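Long-range contact in 2'-deoxycytidine 5'-triphosphate deaminase (Agrobacterium tumefaciens, PDB 2R9Q), which probably catalyses the hydrolytic deamination of dCTP to dUTP: residues B[204-218]-B[259-271]. Numbering follows the deposited sequence.
Sequences LSIDLKGFGENGLIG and EFYILVSREAVHV
Ser205 is gripped at three points by the corner where strand 261-269 turns at Arg266 and Glu267. Ser205 N donates a nearly straight bond to Glu267 OE1 (2.8 Å, 171°), and Ser205 OG donates to the syn side of Glu267 OE2 at 2.5 Å. Glu267 reaches both because its chain bends at chi2 (82°), which turns OE1 to Ser205 N and OE2 to Ser205 OG. On the solvent side the exposed Arg266 presents the edge of its guanidinium: NE and NH2 both donate to Ser205 OG, the NE bond being 2.9 Å and the partner lying almost in the guanidinium plane. The Arg266 stem crosses Asp207 at about a right angle, while Asp207 OD2 instead forms a salt bridge with Arg312.

Backbone bonds from Arg266 N to Ser205 O and from Asp207 N to Val264 O flank a single bridge between Ile206 and Ser265. In contrast to the exposed guanidinium, the deeper side is closely packed and apolar, with buried Ile206 CD1 on Leu263 CB at 3.8 Å. Val264 CG1, also buried, approaches the partly exposed Phe211 ring obliquely, 3.3 Å from Phe211 CE1. The N-to-C directions of strands 216-218 and 261-265 make 114°, and a water bridges them, donating to Asp207 O and Ile217 O and accepting from Val264 N (2.8 Å).

The contact thus ties two antiparallel sheets of the C-terminal dUTPase-like domain together. Ser205 OG links the guanidinium to the carboxylate; the two donors to Glu267, with Arg266 near, probably favour its ionised form.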
ATOM      1  N   LEU B 204     -30.230  -3.745 -10.101  1.00 70.31           N
ATOM      2  CA  LEU B 204     -29.934  -4.426  -8.859  1.00 69.49           C
ATOM      3  C   LEU B 204     -29.426  -3.420  -7.831  1.00 68.20           C
ATOM      4  O   LEU B 204     -28.545  -2.617  -8.108  1.00 67.66           O
ATOM      5  CB  LEU B 204     -28.941  -5.577  -9.096  1.00 69.84           C
ATOM      6  CG  LEU B 204     -29.492  -6.766  -9.932  1.00 70.52           C
ATOM      7  CD1 LEU B 204     -28.409  -7.668 -10.454  1.00 69.02           C
ATOM      8  CD2 LEU B 204     -30.511  -7.579  -9.197  1.00 67.39           C
ATOM      9  N   SER B 205     -30.002  -3.462  -6.642  1.00 66.98           N
ATOM     10  CA  SER B 205     -29.624  -2.557  -5.583  1.00 66.30           C
ATOM     11  C   SER B 205     -29.064  -3.340  -4.393  1.00 65.25           C
ATOM     12  O   SER B 205     -29.287  -4.530  -4.265  1.00 63.19           O
ATOM     13  CB  SER B 205     -30.814  -1.675  -5.177  1.00 66.36           C
ATOM     14  OG  SER B 205     -31.881  -2.461  -4.717  1.00 64.67           O
ATOM     15  N   ILE B 206     -28.326  -2.635  -3.537  1.00 64.44           N
ATOM     16  CA  ILE B 206     -27.568  -3.274  -2.471  1.00 63.74           C
ATOM     17  C   ILE B 206     -28.361  -3.382  -1.170  1.00 63.28           C
ATOM     18  O   ILE B 206     -28.991  -2.433  -0.749  1.00 62.19           O
ATOM     19  CB  ILE B 206     -26.169  -2.574  -2.255  1.00 63.41           C
ATOM     20  CG1 ILE B 206     -25.165  -3.569  -1.670  1.00 62.49           C
ATOM     21  CG2 ILE B 206     -26.288  -1.313  -1.433  1.00 60.91           C
ATOM     22  CD1 ILE B 206     -24.574  -4.495  -2.736  1.00 64.06           C
ATOM     23  N   ASP B 207     -28.315  -4.553  -0.547  1.00 63.47           N
ATOM     24  CA  ASP B 207     -28.935  -4.776   0.739  1.00 64.05           C
ATOM     25  C   ASP B 207     -27.912  -4.657   1.851  1.00 64.81           C
ATOM     26  O   ASP B 207     -27.073  -5.542   2.030  1.00 64.78           O
ATOM     27  CB  ASP B 207     -29.557  -6.154   0.797  1.00 64.04           C
ATOM     28  CG  ASP B 207     -30.563  -6.293   1.920  1.00 64.46           C
ATOM     29  OD1 ASP B 207     -30.378  -5.710   3.027  1.00 63.16           O
ATOM     30  OD2 ASP B 207     -31.568  -6.993   1.676  1.00 64.73           O
ATOM     31  N   LEU B 208     -28.018  -3.581   2.615  1.00 65.69           N
ATOM     32  CA  LEU B 208     -27.128  -3.292   3.726  1.00 67.23           C
ATOM     33  C   LEU B 208     -27.860  -3.329   5.102  1.00 68.74           C
ATOM     34  O   LEU B 208     -27.323  -2.906   6.114  1.00 66.60           O
ATOM     35  CB  LEU B 208     -26.468  -1.923   3.467  1.00 66.99           C
ATOM     36  CG  LEU B 208     -25.044  -1.846   2.930  1.00 66.15           C
ATOM     37  CD1 LEU B 208     -24.589  -3.132   2.279  1.00 62.97           C
ATOM     38  CD2 LEU B 208     -24.888  -0.643   1.982  1.00 62.76           C
ATOM     39  N   LYS B 209     -29.077  -3.864   5.119  1.00 71.64           N
ATOM     40  CA  LYS B 209     -29.894  -3.913   6.347  1.00 74.05           C
ATOM     41  C   LYS B 209     -29.484  -5.072   7.258  1.00 74.70           C
ATOM     42  O   LYS B 209     -29.498  -4.932   8.486  1.00 74.47           O
ATOM     43  CB  LYS B 209     -31.396  -3.949   6.038  1.00 74.52           C
ATOM     44  CG  LYS B 209     -32.184  -2.759   6.593  1.00 76.92           C
ATOM     45  CD  LYS B 209     -32.122  -1.522   5.704  1.00 78.60           C
ATOM     46  CE  LYS B 209     -33.008  -0.395   6.214  1.00 78.91           C
ATOM     47  NZ  LYS B 209     -32.546   0.168   7.532  1.00 81.20           N
ATOM     48  N   GLY B 210     -29.092  -6.194   6.666  1.00 75.61           N
ATOM     49  CA  GLY B 210     -28.516  -7.283   7.437  1.00 77.05           C
ATOM     50  C   GLY B 210     -29.329  -8.551   7.324  1.00 77.79           C
ATOM     51  O   GLY B 210     -30.502  -8.503   7.025  1.00 76.68           O
ATOM     52  N   PHE B 211     -28.681  -9.686   7.544  1.00 79.27           N
ATOM     53  CA  PHE B 211     -29.356 -10.982   7.473  1.00 80.55           C
ATOM     54  C   PHE B 211     -29.185 -11.768   8.750  1.00 80.58           C
ATOM     55  O   PHE B 211     -28.091 -11.851   9.292  1.00 79.71           O
ATOM     56  CB  PHE B 211     -28.844 -11.776   6.274  1.00 80.63           C
ATOM     57  CG  PHE B 211     -29.146 -11.111   4.963  1.00 81.41           C
ATOM     58  CD1 PHE B 211     -28.140 -10.492   4.226  1.00 81.02           C
ATOM     59  CD2 PHE B 211     -30.451 -11.064   4.487  1.00 80.21           C
ATOM     60  CE1 PHE B 211     -28.437  -9.858   3.038  1.00 81.08           C
ATOM     61  CE2 PHE B 211     -30.746 -10.441   3.311  1.00 80.06           C
ATOM     62  CZ  PHE B 211     -29.743  -9.834   2.580  1.00 80.71           C
ATOM     63  N   GLY B 212     -30.296 -12.329   9.219  1.00 81.66           N
ATOM     64  CA  GLY B 212     -30.325 -13.209  10.382  1.00 82.06           C
ATOM     65  C   GLY B 212     -30.365 -12.421  11.671  1.00 82.25           C
ATOM     66  O   GLY B 212     -30.682 -11.236  11.654  1.00 81.83           O
ATOM     67  N   GLU B 213     -30.016 -13.096  12.769  1.00 82.51           N
ATOM     68  CA  GLU B 213     -30.141 -12.560  14.131  1.00 82.77           C
ATOM     69  C   GLU B 213     -29.058 -11.546  14.451  1.00 82.65           C
ATOM     70  O   GLU B 213     -29.314 -10.568  15.160  1.00 82.91           O
ATOM     71  CB  GLU B 213     -30.092 -13.706  15.170  1.00 82.67           C
ATOM     72  N   ASN B 214     -27.854 -11.820  13.934  1.00 82.12           N
ATOM     73  CA  ASN B 214     -26.635 -11.012  14.100  1.00 81.15           C
ATOM     74  C   ASN B 214     -26.532  -9.854  13.078  1.00 79.17           C
ATOM     75  O   ASN B 214     -25.674  -8.970  13.211  1.00 78.33           O
ATOM     76  CB  ASN B 214     -25.382 -11.921  13.891  1.00 81.73           C
ATOM     77  CG  ASN B 214     -24.738 -12.455  15.206  1.00 85.27           C
ATOM     78  OD1 ASN B 214     -23.767 -13.281  15.159  1.00 85.40           O
ATOM     79  ND2 ASN B 214     -25.229 -11.978  16.367  1.00 87.05           N
ATOM     80  N   GLY B 215     -27.350  -9.889  12.026  1.00 76.86           N
ATOM     81  CA  GLY B 215     -27.345  -8.825  11.010  1.00 75.02           C
ATOM     82  C   GLY B 215     -26.169  -8.782  10.031  1.00 72.84           C
ATOM     83  O   GLY B 215     -25.739  -7.699   9.636  1.00 72.35           O
ATOM     84  N   LEU B 216     -25.688  -9.964   9.627  1.00 69.76           N
ATOM     85  CA  LEU B 216     -24.645 -10.158   8.602  1.00 68.36           C
ATOM     86  C   LEU B 216     -24.970  -9.490   7.258  1.00 66.74           C
ATOM     87  O   LEU B 216     -26.033  -9.750   6.678  1.00 65.10           O
ATOM     88  CB  LEU B 216     -24.398 -11.679   8.375  1.00 67.75           C
ATOM     89  CG  LEU B 216     -23.357 -12.115   7.322  1.00 67.25           C
ATOM     90  CD1 LEU B 216     -21.935 -11.872   7.810  1.00 61.81           C
ATOM     91  CD2 LEU B 216     -23.546 -13.578   6.874  1.00 63.19           C
ATOM     92  N   ILE B 217     -24.048  -8.648   6.771  1.00 65.61           N
ATOM     93  CA  ILE B 217     -24.223  -7.959   5.476  1.00 64.75           C
ATOM     94  C   ILE B 217     -23.354  -8.573   4.354  1.00 62.26           C
ATOM     95  O   ILE B 217     -23.668  -8.472   3.190  1.00 61.48           O
ATOM     96  CB  ILE B 217     -24.010  -6.356   5.512  1.00 64.55           C
ATOM     97  CG1 ILE B 217     -22.568  -5.991   5.764  1.00 65.03           C
ATOM     98  CG2 ILE B 217     -24.960  -5.576   6.455  1.00 62.73           C
ATOM     99  CD1 ILE B 217     -22.420  -4.445   5.999  1.00 68.79           C
ATOM    100  N   GLY B 218     -22.263  -9.212   4.728  1.00 61.15           N
ATOM    101  CA  GLY B 218     -21.308  -9.707   3.779  1.00 60.38           C
ATOM    102  C   GLY B 218     -19.916  -9.877   4.344  1.00 59.35           C
ATOM    103  O   GLY B 218     -19.708 -10.010   5.538  1.00 59.39           O
ATOM    104  N   GLU B 259      -9.744  -2.634  -0.197  1.00 64.49           N
ATOM    105  CA  GLU B 259     -10.424  -3.828   0.216  1.00 64.57           C
ATOM    106  C   GLU B 259     -11.352  -4.406  -0.858  1.00 63.49           C
ATOM    107  O   GLU B 259     -11.681  -3.786  -1.835  1.00 61.63           O
ATOM    108  CB  GLU B 259     -11.196  -3.550   1.501  1.00 65.38           C
ATOM    109  CG  GLU B 259     -10.359  -3.034   2.689  1.00 67.66           C
ATOM    110  CD  GLU B 259      -9.362  -4.037   3.248  1.00 70.97           C
ATOM    111  OE1 GLU B 259      -9.695  -5.241   3.418  1.00 76.90           O
ATOM    112  OE2 GLU B 259      -8.233  -3.615   3.569  1.00 73.81           O
ATOM    113  N   PHE B 260     -11.755  -5.649  -0.689  1.00 64.14           N
ATOM    114  CA  PHE B 260     -12.854  -6.154  -1.507  1.00 63.42           C
ATOM    115  C   PHE B 260     -13.926  -6.739  -0.629  1.00 61.82           C
ATOM    116  O   PHE B 260     -13.651  -7.257   0.434  1.00 60.45           O
ATOM    117  CB  PHE B 260     -12.329  -7.070  -2.633  1.00 64.58           C
ATOM    118  CG  PHE B 260     -12.491  -8.520  -2.409  1.00 63.34           C
ATOM    119  CD1 PHE B 260     -13.445  -9.223  -3.124  1.00 64.05           C
ATOM    120  CD2 PHE B 260     -11.646  -9.196  -1.546  1.00 65.18           C
ATOM    121  CE1 PHE B 260     -13.609 -10.551  -2.943  1.00 64.89           C
ATOM    122  CE2 PHE B 260     -11.778 -10.548  -1.357  1.00 65.67           C
ATOM    123  CZ  PHE B 260     -12.761 -11.243  -2.055  1.00 65.65           C
ATOM    124  N   TYR B 261     -15.154  -6.555  -1.070  1.00 61.17           N
ATOM    125  CA  TYR B 261     -16.339  -6.806  -0.299  1.00 61.49           C
ATOM    126  C   TYR B 261     -17.248  -7.778  -1.060  1.00 60.34           C
ATOM    127  O   TYR B 261     -17.495  -7.607  -2.240  1.00 59.32           O
ATOM    128  CB  TYR B 261     -17.091  -5.493  -0.002  1.00 63.09           C
ATOM    129  CG  TYR B 261     -16.317  -4.473   0.816  1.00 64.17           C
ATOM    130  CD1 TYR B 261     -16.459  -4.418   2.196  1.00 66.57           C
ATOM    131  CD2 TYR B 261     -15.436  -3.606   0.223  1.00 64.77           C
ATOM    132  CE1 TYR B 261     -15.741  -3.527   2.958  1.00 66.80           C
ATOM    133  CE2 TYR B 261     -14.718  -2.707   0.972  1.00 68.12           C
ATOM    134  CZ  TYR B 261     -14.868  -2.651   2.365  1.00 67.77           C
ATOM    135  OH  TYR B 261     -14.139  -1.699   3.149  1.00 65.49           O
ATOM    136  N   ILE B 262     -17.745  -8.802  -0.375  1.00 59.67           N
ATOM    137  CA  ILE B 262     -18.762  -9.688  -0.944  1.00 59.05           C
ATOM    138  C   ILE B 262     -20.074  -9.297  -0.291  1.00 58.67           C
ATOM    139  O   ILE B 262     -20.254  -9.426   0.916  1.00 57.39           O
ATOM    140  CB  ILE B 262     -18.478 -11.211  -0.715  1.00 59.21           C
ATOM    141  CG1 ILE B 262     -17.180 -11.631  -1.396  1.00 57.66           C
ATOM    142  CG2 ILE B 262     -19.620 -12.054  -1.233  1.00 54.73           C
ATOM    143  CD1 ILE B 262     -16.644 -12.965  -0.887  1.00 59.92           C
ATOM    144  N   LEU B 263     -20.982  -8.819  -1.131  1.00 58.46           N
ATOM    145  CA  LEU B 263     -22.227  -8.245  -0.701  1.00 58.61           C
ATOM    146  C   LEU B 263     -23.395  -8.831  -1.482  1.00 59.08           C
ATOM    147  O   LEU B 263     -23.213  -9.573  -2.456  1.00 58.58           O
ATOM    148  CB  LEU B 263     -22.168  -6.715  -0.837  1.00 58.47           C
ATOM    149  CG  LEU B 263     -21.123  -5.966  -0.004  1.00 57.00           C
ATOM    150  CD1 LEU B 263     -21.062  -4.530  -0.471  1.00 54.82           C
ATOM    151  CD2 LEU B 263     -21.427  -6.073   1.496  1.00 55.16           C
ATOM    152  N   VAL B 264     -24.606  -8.500  -1.032  1.00 60.01           N
ATOM    153  CA  VAL B 264     -25.827  -9.075  -1.594  1.00 60.49           C
ATOM    154  C   VAL B 264     -26.864  -8.027  -2.079  1.00 60.18           C
ATOM    155  O   VAL B 264     -27.075  -6.989  -1.467  1.00 58.61           O
ATOM    156  CB  VAL B 264     -26.431 -10.229  -0.651  1.00 60.75           C
ATOM    157  CG1 VAL B 264     -26.075 -10.021   0.786  1.00 61.28           C
ATOM    158  CG2 VAL B 264     -27.921 -10.389  -0.834  1.00 60.75           C
ATOM    159  N   SER B 265     -27.462  -8.329  -3.223  1.00 61.10           N
ATOM    160  CA  SER B 265     -28.575  -7.572  -3.775  1.00 62.19           C
ATOM    161  C   SER B 265     -29.855  -7.635  -2.921  1.00 63.12           C
ATOM    162  O   SER B 265     -30.150  -8.653  -2.308  1.00 62.46           O
ATOM    163  CB  SER B 265     -28.877  -8.048  -5.208  1.00 62.48           C
ATOM    164  OG  SER B 265     -29.586  -9.269  -5.255  1.00 60.44           O
ATOM    165  N   ARG B 266     -30.617  -6.547  -2.899  1.00 64.26           N
ATOM    166  CA  ARG B 266     -31.953  -6.575  -2.287  1.00 65.88           C
ATOM    167  C   ARG B 266     -32.900  -7.432  -3.125  1.00 66.12           C
ATOM    168  O   ARG B 266     -33.671  -8.218  -2.579  1.00 66.39           O
ATOM    169  CB  ARG B 266     -32.543  -5.175  -2.154  1.00 66.14           C
ATOM    170  CG  ARG B 266     -31.812  -4.275  -1.195  1.00 68.39           C
ATOM    171  CD  ARG B 266     -32.645  -3.058  -0.843  1.00 70.70           C
ATOM    172  NE  ARG B 266     -33.117  -2.440  -2.059  1.00 71.53           N
ATOM    173  CZ  ARG B 266     -34.307  -1.877  -2.227  1.00 72.76           C
ATOM    174  NH1 ARG B 266     -35.216  -1.825  -1.248  1.00 74.27           N
ATOM    175  NH2 ARG B 266     -34.591  -1.370  -3.408  1.00 72.43           N
ATOM    176  N   GLU B 267     -32.816  -7.297  -4.447  1.00 66.02           N
ATOM    177  CA  GLU B 267     -33.677  -8.046  -5.354  1.00 66.23           C
ATOM    178  C   GLU B 267     -33.360  -9.544  -5.422  1.00 65.88           C
ATOM    179  O   GLU B 267     -32.208  -9.951  -5.576  1.00 65.13           O
ATOM    180  CB  GLU B 267     -33.657  -7.450  -6.752  1.00 66.62           C
ATOM    181  CG  GLU B 267     -34.073  -6.010  -6.797  1.00 67.24           C
ATOM    182  CD  GLU B 267     -32.962  -5.046  -6.452  1.00 69.12           C
ATOM    183  OE1 GLU B 267     -31.805  -5.514  -6.307  1.00 70.19           O
ATOM    184  OE2 GLU B 267     -33.246  -3.819  -6.335  1.00 70.22           O
ATOM    185  N   ALA B 268     -34.417 -10.344  -5.256  1.00 65.70           N
ATOM    186  CA  ALA B 268     -34.416 -11.771  -5.539  1.00 64.62           C
ATOM    187  C   ALA B 268     -34.767 -11.890  -7.028  1.00 64.10           C
ATOM    188  O   ALA B 268     -35.858 -11.512  -7.439  1.00 63.27           O
ATOM    189  CB  ALA B 268     -35.437 -12.492  -4.667  1.00 63.44           C
ATOM    190  N   VAL B 269     -33.841 -12.417  -7.821  1.00 63.88           N
ATOM    191  CA  VAL B 269     -33.948 -12.426  -9.280  1.00 64.45           C
ATOM    192  C   VAL B 269     -34.105 -13.856  -9.883  1.00 64.69           C
ATOM    193  O   VAL B 269     -33.661 -14.848  -9.308  1.00 64.31           O
ATOM    194  CB  VAL B 269     -32.769 -11.546  -9.923  1.00 64.72           C
ATOM    195  CG1 VAL B 269     -31.397 -12.268  -9.974  1.00 62.51           C
ATOM    196  CG2 VAL B 269     -33.160 -11.065 -11.286  1.00 66.55           C
ATOM    197  N   HIS B 270     -34.783 -13.950 -11.025  1.00 65.44           N
ATOM    198  CA  HIS B 270     -35.022 -15.220 -11.730  1.00 65.88           C
ATOM    199  C   HIS B 270     -34.707 -15.037 -13.228  1.00 66.00           C
ATOM    200  O   HIS B 270     -35.055 -14.019 -13.835  1.00 64.96           O
ATOM    201  CB  HIS B 270     -36.456 -15.681 -11.461  1.00 66.18           C
ATOM    202  CG  HIS B 270     -36.975 -16.778 -12.353  1.00 67.06           C
ATOM    203  ND1 HIS B 270     -36.367 -18.014 -12.464  1.00 69.65           N
ATOM    204  CD2 HIS B 270     -38.090 -16.845 -13.118  1.00 65.58           C
ATOM    205  CE1 HIS B 270     -37.072 -18.781 -13.276  1.00 68.13           C
ATOM    206  NE2 HIS B 270     -38.127 -18.095 -13.677  1.00 68.15           N
ATOM    207  N   VAL B 271     -33.961 -16.005 -13.773  1.00 66.84           N
ATOM    208  CA  VAL B 271     -33.681 -16.128 -15.210  1.00 66.93           C
ATOM    209  C   VAL B 271     -34.445 -17.374 -15.733  1.00 68.01           C
ATOM    210  O   VAL B 271     -34.092 -18.505 -15.411  1.00 66.49           O
ATOM    211  CB  VAL B 271     -32.171 -16.235 -15.506  1.00 66.20           C
ATOM    212  CG1 VAL B 271     -31.925 -16.159 -16.979  1.00 63.84           C
ATOM    213  CG2 VAL B 271     -31.388 -15.130 -14.802  1.00 65.95           C
TER
HETATM  214  O   HOH W   1     -24.906  -6.934   1.303  1.00 35.19           O